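Local atomic coordinates of putative hyaluronoglucosaminidase (Clostridium perfringens, PDB entry 6PWI), a protein that probably hydrolyses hexosaminide linkages as a family 84 glycoside hydrolase, seen here as a piece with an N-terminal alpha/beta domain and the catalytic barrel. Residues T54-V59 and T94-G99; E66-R71 and S146-I151; L76-I81 and S153-F158. All coordinates share one frame; numbering follows the deposited sequence.

From the N terminus, the chain lays down strand 55-60, climbs helix 66-78 and later returns along strand 94-100, where interaction 1 closes the first loop as a parallel strand pair. The chain then makes a further helix and two more strands before helix 144-158 comes to rest beside helix 66-78. That pairing makes interaction 2 toward the beginnings of the two helices and interaction 3 at their ends. All three contacts cross one another along the chain, since their segments alternate. Ile98 of interaction 1 packs on Ala147 and Ile151, while Phe96 and Val58 meet Leu76, so both helices are tied to the same sheet of the N-terminal domain.

Interaction 1: residues T54-V59 and T94-G99; sequences TDANVV and TNFLIG
Two parallel neighbours in the mixed sheet of the N-terminal alpha/beta domain, strands 55-60 and 94-100, meet here through Asn57, Val59, Phe96 and Ile98. Asn57 N donates to Thr94 O at 2.8 Å, and Asn57 O accepts from Phe96 N at 2.8 Å. One step on, Val59 N reaches Phe96 O at 2.8 Å and Ile98 N reaches Val59 O at 2.9 Å, so Phe96 is gripped at both its backbone N and O. Ala56 and Val58 spend their backbone groups on Asn82, Glu84 and Ser86 along the other edge, which leaves strand 55-60 inside the sheet.

On one face the side chains of Asn57 and Asn95 form a rung. Asn57 extends with CG anti to its backbone nitrogen (chi1 175°), and ND2 lies 2.9 Å from Asn95 OD1 in an almost straight bond. The hydrogen enters in the carbonyl plane of Asn95, although the two amides stand nearly perpendicular (83°). Each amide is fixed a second time: Asn57 OD1 by Ser86 OG, Asn95 ND2 by Lys90 O. Beyond them Val59 CG2 lies alongside Leu97 CD2 at 3.5 Å, both side chains pointing the same way.

The opposite face is mostly apolar, though Thr94 points there, OG1 bonded to Gly53 N. Ala56 CB comes in plane at the edge of the Phe96 ring, 3.7 Å from CE2, and Leu72 and Leu76 pack against that ring and Val58. Helix 66-78 leads from strand 55-60 into parallel strand 82-85, a beta-alpha-beta unit that 94-100 extends; helices 66-78 and 144-158 cover this face, as in alpha/beta sheets.

Interaction 2: residues E66-R71 and S146-I151; sequences EATKNR and SAFYGI
Arg71 and Phe148 dominate the contact between helices 66-78 and 144-158, whose short segments run almost parallel, at 11° with axes 9.4 Å apart.

The aromatic part is a CH-pi contact. Arg71 CG stands over one face of the Phe148 ring, 4.0 Å from its centroid and displaced toward the rim. The arginine chain bends at chi2 and chi3 and passes across the ring at about a right angle, bringing NE to 3.4 Å from Phe148 CZ, with guanidinium and ring planes 24° apart. Phe148 swings toward the other helix because its CG is anti to the backbone nitrogen (chi1 -172°). Its edge receives Ala67 O in plane, 3.6 Å from CE1.

The aliphatic part belongs to Ile151. Its CD1 touches Thr68 CG2 at 3.7 Å, and its CG2 meets Arg71 CG at 3.8 Å as the two side chains slide past each other in opposite directions. Behind it lies Ile98 of strand 94-100.

Polar ends find partners outside the two segments, some on the same helices. Thr68 OG1 bonds to Asp65 OD1 and Thr144 OG1, and Arg71 NE to Thr152 OG1.

The segments thus meet largely through carbon, while Thr144 and Thr152 add hydrogen bonds between the helices, the latter probably fixing the arginine's course. Glu74 and Asp205, in long, weak ion pairs with Arg71, probably offset its charge and that of nearby Lys155.

Interaction 3: residues L76-I81 and S153-F158; sequences LSIKGI and SLKAIF
Phe158, in the last turn of helix 144-158, is held against the end of helix 66-78 by Ile78 and Lys79. Ile78 CG2 lies 3.8 Å from Phe158 O and 4.1 Å from Phe158 CB, while its other branch carries CD1 to 3.8 Å from Lys155 CG, crossing that extended lysine at about a right angle. Lys79 CG, beside the backbone N (chi1 -56°), comes within 3.7 Å of Phe158 CD2; bends at chi2 and chi3 then take the chain past Phe158 O, which Lys79 CD approaches to 3.9 Å.

A Schellman motif ends helix 66-78 at these residues and turns the chain so that Ile81 CD1 also nears the ring. Ile81 N bonds to Leu76 O and Gly80 N to Ser77 O, with Gly80 at positive phi as the C-prime residue. Leu76 O also takes Lys79 N.

Both lysine ends are anchored farther out: Lys79 NZ bonds to Gly163 O, and Lys155 NZ makes a salt bridge with Asp205.

Phe158 thus fills a junction where helix 66-78, through Val75, strand 94-100, through Phe96, and strand 165-175, through Leu166, converge on the closing turn of helix 144-158.

Interaction 1: residues T54-V59 and T94-G99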
loop_
_atom_site.group_PDB
_atom_site.type_symbol
_atom_site.label_atom_id
_atom_site.label_comp_id
_atom_site.label_asym_id
_atom_site.label_seq_id
_atom_site.Cartn_x
_atom_site.Cartn_y
_atom_site.Cartn_z
ATOM N N THR A 54 -25.412 -25.134 2.050
ATOM C CA THR A 54 -24.186 -25.909 2.149
ATOM C C THR A 54 -23.690 -26.248 0.745
ATOM O O THR A 54 -22.487 -26.377 0.523
ATOM C CB THR A 54 -24.405 -27.176 2.988
ATOM O OG1 THR A 54 -24.823 -26.741 4.281
ATOM C CG2 THR A 54 -23.167 -28.035 3.136
ATOM N N ASP A 55 -24.638 -26.402 -0.189
ATOM C CA ASP A 55 -24.325 -26.755 -1.565
ATOM C C ASP A 55 -24.877 -25.680 -2.499
ATOM O O ASP A 55 -26.065 -25.359 -2.453
ATOM C CB ASP A 55 -24.801 -28.171 -1.909
ATOM C CG ASP A 55 -24.065 -29.266 -1.147
ATOM O OD1 ASP A 55 -24.644 -29.790 -0.172
ATOM O OD2 ASP A 55 -22.920 -29.596 -1.537
ATOM N N ALA A 56 -23.988 -25.140 -3.342
ATOM C CA ALA A 56 -24.307 -24.014 -4.203
ATOM C C ALA A 56 -24.092 -24.364 -5.674
ATOM O O ALA A 56 -23.272 -25.214 -6.019
ATOM C CB ALA A 56 -23.497 -22.805 -3.800
ATOM N N ASN A 57 -24.866 -23.683 -6.526
ATOM C CA ASN A 57 -24.712 -23.725 -7.968
ATOM C C ASN A 57 -23.910 -22.497 -8.394
ATOM O O ASN A 57 -24.218 -21.380 -7.981
ATOM C CB ASN A 57 -26.068 -23.781 -8.681
ATOM C CG ASN A 57 -25.961 -23.695 -10.192
ATOM O OD1 ASN A 57 -25.322 -24.534 -10.824
ATOM N ND2 ASN A 57 -26.586 -22.686 -10.780
ATOM N N VAL A 58 -22.898 -22.736 -9.240
ATOM C CA VAL A 58 -21.976 -21.717 -9.704
ATOM C C VAL A 58 -22.061 -21.634 -11.228
ATOM O O VAL A 58 -21.888 -22.636 -11.923
ATOM C CB VAL A 58 -20.545 -22.059 -9.258
ATOM C CG1 VAL A 58 -19.532 -21.111 -9.870
ATOM C CG2 VAL A 58 -20.422 -22.081 -7.747
ATOM N N VAL A 59 -22.290 -20.417 -11.735
ATOM C CA VAL A 59 -22.373 -20.165 -13.162
ATOM C C VAL A 59 -21.327 -19.120 -13.536
ATOM O O VAL A 59 -21.429 -17.972 -13.116
ATOM C CB VAL A 59 -23.786 -19.691 -13.552
ATOM C CG1 VAL A 59 -23.908 -19.410 -15.043
ATOM C CG2 VAL A 59 -24.860 -20.661 -13.082
ATOM N N THR A 94 -28.585 -22.214 -3.562
ATOM C CA THR A 94 -27.928 -20.914 -3.622
ATOM C C THR A 94 -27.133 -20.824 -4.926
ATOM O O THR A 94 -26.466 -21.781 -5.313
ATOM C CB THR A 94 -26.974 -20.702 -2.437
ATOM O OG1 THR A 94 -27.649 -20.925 -1.197
ATOM C CG2 THR A 94 -26.354 -19.322 -2.414
ATOM N N ASN A 95 -27.195 -19.658 -5.580
ATOM C CA ASN A 95 -26.598 -19.442 -6.890
ATOM C C ASN A 95 -25.534 -18.342 -6.825
ATOM O O ASN A 95 -25.775 -17.261 -6.284
ATOM C CB ASN A 95 -27.667 -19.097 -7.933
ATOM C CG ASN A 95 -28.581 -20.255 -8.286
ATOM O OD1 ASN A 95 -28.283 -21.037 -9.188
ATOM N ND2 ASN A 95 -29.707 -20.360 -7.599
ATOM N N PHE A 96 -24.358 -18.626 -7.405
ATOM C CA PHE A 96 -23.329 -17.626 -7.659
ATOM C C PHE A 96 -23.146 -17.468 -9.162
ATOM O O PHE A 96 -22.708 -18.404 -9.821
ATOM C CB PHE A 96 -22.002 -18.039 -7.019
ATOM C CG PHE A 96 -22.039 -18.090 -5.513
ATOM C CD1 PHE A 96 -21.592 -17.019 -4.757
ATOM C CD2 PHE A 96 -22.559 -19.192 -4.849
ATOM C CE1 PHE A 96 -21.643 -17.056 -3.372
ATOM C CE2 PHE A 96 -22.616 -19.227 -3.464
ATOM C CZ PHE A 96 -22.153 -18.160 -2.727
ATOM N N LEU A 97 -23.506 -16.297 -9.704
ATOM C CA LEU A 97 -23.305 -16.046 -11.124
ATOM C C LEU A 97 -22.236 -14.969 -11.298
ATOM O O LEU A 97 -22.340 -13.887 -10.719
ATOM C CB LEU A 97 -24.616 -15.616 -11.803
ATOM C CG LEU A 97 -25.926 -16.277 -11.362
ATOM C CD1 LEU A 97 -27.059 -15.876 -12.295
ATOM C CD2 LEU A 97 -25.819 -17.791 -11.294
ATOM N N ILE A 98 -21.207 -15.275 -12.100
ATOM C CA ILE A 98 -20.168 -14.307 -12.408
ATOM C C ILE A 98 -20.181 -14.032 -13.910
ATOM O O ILE A 98 -20.094 -14.961 -14.715
ATOM C CB ILE A 98 -18.783 -14.780 -11.919
ATOM C CG1 ILE A 98 -18.807 -15.261 -10.463
ATOM C CG2 ILE A 98 -17.737 -13.696 -12.142
ATOM C CD1 ILE A 98 -19.194 -14.203 -9.446
ATOM N N GLY A 99 -20.270 -12.748 -14.278
ATOM C CA GLY A 99 -20.439 -12.401 -15.675
ATOM C C GLY A 99 -19.849 -11.042 -16.019
ATOM O O GLY A 99 -19.452 -10.290 -15.134
#

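Interaction 2: residues E66-R71 and S146-I151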
loop_
_atom_site.group_PDB
_atom_site.type_symbol
_atom_site.label_atom_id
_atom_site.label_comp_id
_atom_site.label_asym_id
_atom_site.label_seq_id
_atom_site.Cartn_x
_atom_site.Cartn_y
_atom_site.Cartn_z
ATOM N N GLU A 66 -9.391 -17.998 -15.316
ATOM C CA GLU A 66 -9.150 -19.007 -14.296
ATOM C C GLU A 66 -8.909 -18.352 -12.936
ATOM O O GLU A 66 -9.401 -18.843 -11.917
ATOM C CB GLU A 66 -8.026 -19.967 -14.689
ATOM C CG GLU A 66 -8.475 -21.082 -15.627
ATOM C CD GLU A 66 -9.521 -22.071 -15.115
ATOM O OE1 GLU A 66 -9.283 -22.702 -14.055
ATOM O OE2 GLU A 66 -10.580 -22.220 -15.782
ATOM N N ALA A 67 -8.155 -17.245 -12.929
ATOM C CA ALA A 67 -7.838 -16.542 -11.695
ATOM C C ALA A 67 -9.121 -16.069 -11.008
ATOM O O ALA A 67 -9.219 -16.096 -9.783
ATOM C CB ALA A 67 -6.888 -15.401 -11.972
ATOM N N THR A 68 -10.108 -15.669 -11.813
ATOM C CA THR A 68 -11.378 -15.146 -11.337
ATOM C C THR A 68 -12.261 -16.286 -10.814
ATOM O O THR A 68 -12.960 -16.113 -9.820
ATOM C CB THR A 68 -12.006 -14.235 -12.404
ATOM O OG1 THR A 68 -10.999 -13.324 -12.848
ATOM C CG2 THR A 68 -13.198 -13.445 -11.912
ATOM N N LYS A 69 -12.234 -17.453 -11.469
ATOM C CA LYS A 69 -12.968 -18.600 -10.961
ATOM C C LYS A 69 -12.412 -19.003 -9.595
ATOM O O LYS A 69 -13.178 -19.192 -8.650
ATOM C CB LYS A 69 -12.947 -19.776 -11.942
ATOM C CG LYS A 69 -13.481 -19.486 -13.340
ATOM C CD LYS A 69 -13.597 -20.725 -14.210
ATOM C CE LYS A 69 -13.779 -20.406 -15.679
ATOM N NZ LYS A 69 -14.284 -21.563 -16.459
ATOM N N ASN A 70 -11.079 -19.117 -9.497
ATOM C CA ASN A 70 -10.389 -19.528 -8.279
ATOM C C ASN A 70 -10.722 -18.589 -7.119
ATOM O O ASN A 70 -10.817 -19.022 -5.971
ATOM C CB ASN A 70 -8.876 -19.625 -8.484
ATOM C CG ASN A 70 -8.465 -20.841 -9.289
ATOM O OD1 ASN A 70 -9.085 -21.897 -9.190
ATOM N ND2 ASN A 70 -7.412 -20.718 -10.077
ATOM N N ARG A 71 -10.903 -17.302 -7.435
ATOM C CA ARG A 71 -11.249 -16.311 -6.431
ATOM C C ARG A 71 -12.626 -16.604 -5.830
ATOM O O ARG A 71 -12.818 -16.428 -4.627
ATOM C CB ARG A 71 -11.140 -14.889 -6.994
ATOM C CG ARG A 71 -11.216 -13.793 -5.939
ATOM C CD ARG A 71 -10.134 -13.878 -4.877
ATOM N NE ARG A 71 -9.631 -12.547 -4.587
ATOM C CZ ARG A 71 -8.698 -12.265 -3.684
ATOM N NH1 ARG A 71 -8.165 -13.232 -2.960
ATOM N NH2 ARG A 71 -8.305 -11.015 -3.508
ATOM N N SER A 146 -12.554 -6.751 -13.347
ATOM C CA SER A 146 -13.559 -6.080 -12.533
ATOM C C SER A 146 -14.474 -7.083 -11.833
ATOM O O SER A 146 -14.923 -6.836 -10.714
ATOM C CB SER A 146 -14.344 -5.109 -13.353
ATOM O OG SER A 146 -13.471 -4.189 -13.985
ATOM N N ALA A 147 -14.750 -8.214 -12.495
ATOM C CA ALA A 147 -15.533 -9.257 -11.853
ATOM C C ALA A 147 -14.779 -9.750 -10.621
ATOM O O ALA A 147 -15.373 -9.933 -9.562
ATOM C CB ALA A 147 -15.852 -10.380 -12.816
ATOM N N PHE A 148 -13.463 -9.931 -10.783
ATOM C CA PHE A 148 -12.554 -10.312 -9.715
ATOM C C PHE A 148 -12.683 -9.364 -8.519
ATOM O O PHE A 148 -12.866 -9.825 -7.393
ATOM C CB PHE A 148 -11.122 -10.364 -10.250
ATOM C CG PHE A 148 -10.094 -10.925 -9.305
ATOM C CD1 PHE A 148 -9.663 -12.239 -9.422
ATOM C CD2 PHE A 148 -9.526 -10.131 -8.323
ATOM C CE1 PHE A 148 -8.698 -12.751 -8.566
ATOM C CE2 PHE A 148 -8.567 -10.644 -7.463
ATOM C CZ PHE A 148 -8.150 -11.952 -7.587
ATOM N N TYR A 149 -12.599 -8.046 -8.758
ATOM C CA TYR A 149 -12.786 -7.067 -7.692
ATOM C C TYR A 149 -14.133 -7.267 -6.991
ATOM O O TYR A 149 -14.199 -7.211 -5.759
ATOM C CB TYR A 149 -12.611 -5.628 -8.191
ATOM C CG TYR A 149 -11.328 -5.384 -8.943
ATOM C CD1 TYR A 149 -10.133 -5.950 -8.521
ATOM C CD2 TYR A 149 -11.309 -4.598 -10.086
ATOM C CE1 TYR A 149 -8.954 -5.754 -9.219
ATOM C CE2 TYR A 149 -10.132 -4.386 -10.790
ATOM C CZ TYR A 149 -8.952 -4.966 -10.356
ATOM O OH TYR A 149 -7.787 -4.768 -11.043
ATOM N N GLY A 150 -15.196 -7.503 -7.779
ATOM C CA GLY A 150 -16.510 -7.795 -7.230
ATOM C C GLY A 150 -16.465 -8.960 -6.243
ATOM O O GLY A 150 -17.005 -8.876 -5.139
ATOM N N ILE A 151 -15.779 -10.034 -6.645
ATOM C CA ILE A 151 -15.696 -11.243 -5.844
ATOM C C ILE A 151 -14.858 -10.986 -4.589
ATOM O O ILE A 151 -15.106 -11.598 -3.549
ATOM C CB ILE A 151 -15.162 -12.419 -6.687
ATOM C CG1 ILE A 151 -16.068 -12.706 -7.889
ATOM C CG2 ILE A 151 -14.964 -13.658 -5.828
ATOM C CD1 ILE A 151 -15.448 -13.619 -8.919
#

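Interaction 3: residues L76-I81 and S153-F158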
loop_
_atom_site.group_PDB
_atom_site.type_symbol
_atom_site.label_atom_id
_atom_site.label_comp_id
_atom_site.label_asym_id
_atom_site.label_seq_id
_atom_site.Cartn_x
_atom_site.Cartn_y
_atom_site.Cartn_z
ATOM N N LEU A 76 -16.097 -19.345 -1.504
ATOM C CA LEU A 76 -17.037 -20.384 -1.101
ATOM C C LEU A 76 -16.500 -21.170 0.097
ATOM O O LEU A 76 -17.261 -21.504 1.009
ATOM C CB LEU A 76 -17.341 -21.321 -2.274
ATOM C CG LEU A 76 -18.158 -20.725 -3.420
ATOM C CD1 LEU A 76 -18.664 -21.821 -4.342
ATOM C CD2 LEU A 76 -19.319 -19.901 -2.895
ATOM N N SER A 77 -15.190 -21.456 0.092
ATOM C CA SER A 77 -14.596 -22.306 1.114
ATOM C C SER A 77 -14.444 -21.585 2.459
ATOM O O SER A 77 -14.233 -22.234 3.480
ATOM C CB SER A 77 -13.303 -22.920 0.647
ATOM O OG SER A 77 -12.290 -21.936 0.573
ATOM N N ILE A 78 -14.581 -20.252 2.469
ATOM C CA ILE A 78 -14.583 -19.492 3.712
ATOM C C ILE A 78 -15.758 -19.944 4.578
ATOM O O ILE A 78 -15.633 -19.978 5.799
ATOM C CB ILE A 78 -14.555 -17.966 3.458
ATOM C CG1 ILE A 78 -13.128 -17.484 3.169
ATOM C CG2 ILE A 78 -15.178 -17.192 4.612
ATOM C CD1 ILE A 78 -13.048 -16.138 2.481
ATOM N N LYS A 79 -16.872 -20.324 3.936
ATOM C CA LYS A 79 -18.071 -20.775 4.631
ATOM C C LYS A 79 -18.323 -22.258 4.361
ATOM O O LYS A 79 -19.451 -22.724 4.505
ATOM C CB LYS A 79 -19.306 -19.987 4.178
ATOM C CG LYS A 79 -19.231 -18.472 4.311
ATOM C CD LYS A 79 -19.073 -17.990 5.733
ATOM C CE LYS A 79 -20.316 -18.174 6.570
ATOM N NZ LYS A 79 -20.143 -17.560 7.907
ATOM N N GLY A 80 -17.273 -22.985 3.962
ATOM C CA GLY A 80 -17.364 -24.410 3.688
ATOM C C GLY A 80 -18.559 -24.770 2.803
ATOM O O GLY A 80 -19.237 -25.763 3.055
ATOM N N ILE A 81 -18.809 -23.948 1.775
ATOM C CA ILE A 81 -19.838 -24.202 0.780
ATOM C C ILE A 81 -19.233 -25.017 -0.361
ATOM O O ILE A 81 -18.334 -24.542 -1.056
ATOM C CB ILE A 81 -20.430 -22.880 0.257
ATOM C CG1 ILE A 81 -21.075 -22.056 1.374
ATOM C CG2 ILE A 81 -21.395 -23.139 -0.890
ATOM C CD1 ILE A 81 -21.598 -20.716 0.915
ATOM N N SER A 153 -14.884 -8.147 -2.989
ATOM C CA SER A 153 -15.814 -7.526 -2.061
ATOM C C SER A 153 -16.629 -8.593 -1.338
ATOM O O SER A 153 -16.840 -8.476 -0.133
ATOM C CB SER A 153 -16.676 -6.498 -2.719
ATOM O OG SER A 153 -15.915 -5.332 -3.001
ATOM N N LEU A 154 -17.031 -9.656 -2.059
ATOM C CA LEU A 154 -17.738 -10.771 -1.437
ATOM C C LEU A 154 -16.855 -11.461 -0.397
ATOM O O LEU A 154 -17.356 -11.932 0.623
ATOM C CB LEU A 154 -18.197 -11.775 -2.497
ATOM C CG LEU A 154 -19.446 -11.398 -3.290
ATOM C CD1 LEU A 154 -19.710 -12.431 -4.382
ATOM C CD2 LEU A 154 -20.655 -11.248 -2.374
ATOM N N LYS A 155 -15.546 -11.521 -0.675
ATOM C CA LYS A 155 -14.595 -12.147 0.226
ATOM C C LYS A 155 -14.555 -11.365 1.536
ATOM O O LYS A 155 -14.522 -11.950 2.618
ATOM C CB LYS A 155 -13.200 -12.206 -0.401
ATOM C CG LYS A 155 -12.227 -13.103 0.348
ATOM C CD LYS A 155 -10.766 -12.840 0.083
ATOM C CE LYS A 155 -9.894 -13.615 1.046
ATOM N NZ LYS A 155 -8.463 -13.310 0.831
ATOM N N ALA A 156 -14.560 -10.034 1.417
ATOM C CA ALA A 156 -14.593 -9.170 2.580
ATOM C C ALA A 156 -15.891 -9.405 3.355
ATOM O O ALA A 156 -15.877 -9.457 4.585
ATOM C CB ALA A 156 -14.418 -7.729 2.163
ATOM N N ILE A 157 -17.006 -9.582 2.631
ATOM C CA ILE A 157 -18.297 -9.749 3.282
ATOM C C ILE A 157 -18.317 -11.079 4.034
ATOM O O ILE A 157 -18.711 -11.134 5.200
ATOM C CB ILE A 157 -19.467 -9.601 2.285
ATOM C CG1 ILE A 157 -19.565 -8.169 1.747
ATOM C CG2 ILE A 157 -20.771 -10.037 2.939
ATOM C CD1 ILE A 157 -20.699 -7.928 0.772
ATOM N N PHE A 158 -17.845 -12.138 3.364
ATOM C CA PHE A 158 -17.960 -13.492 3.882
ATOM C C PHE A 158 -17.082 -13.675 5.121
ATOM O O PHE A 158 -17.418 -14.462 6.004
ATOM C CB PHE A 158 -17.710 -14.528 2.780
ATOM C CG PHE A 158 -18.907 -14.899 1.931
ATOM C CD1 PHE A 158 -19.893 -13.970 1.620
ATOM C CD2 PHE A 158 -19.040 -16.180 1.416
ATOM C CE1 PHE A 158 -20.982 -14.316 0.833
ATOM C CE2 PHE A 158 -20.129 -16.524 0.626
ATOM C CZ PHE A 158 -21.100 -15.592 0.337
#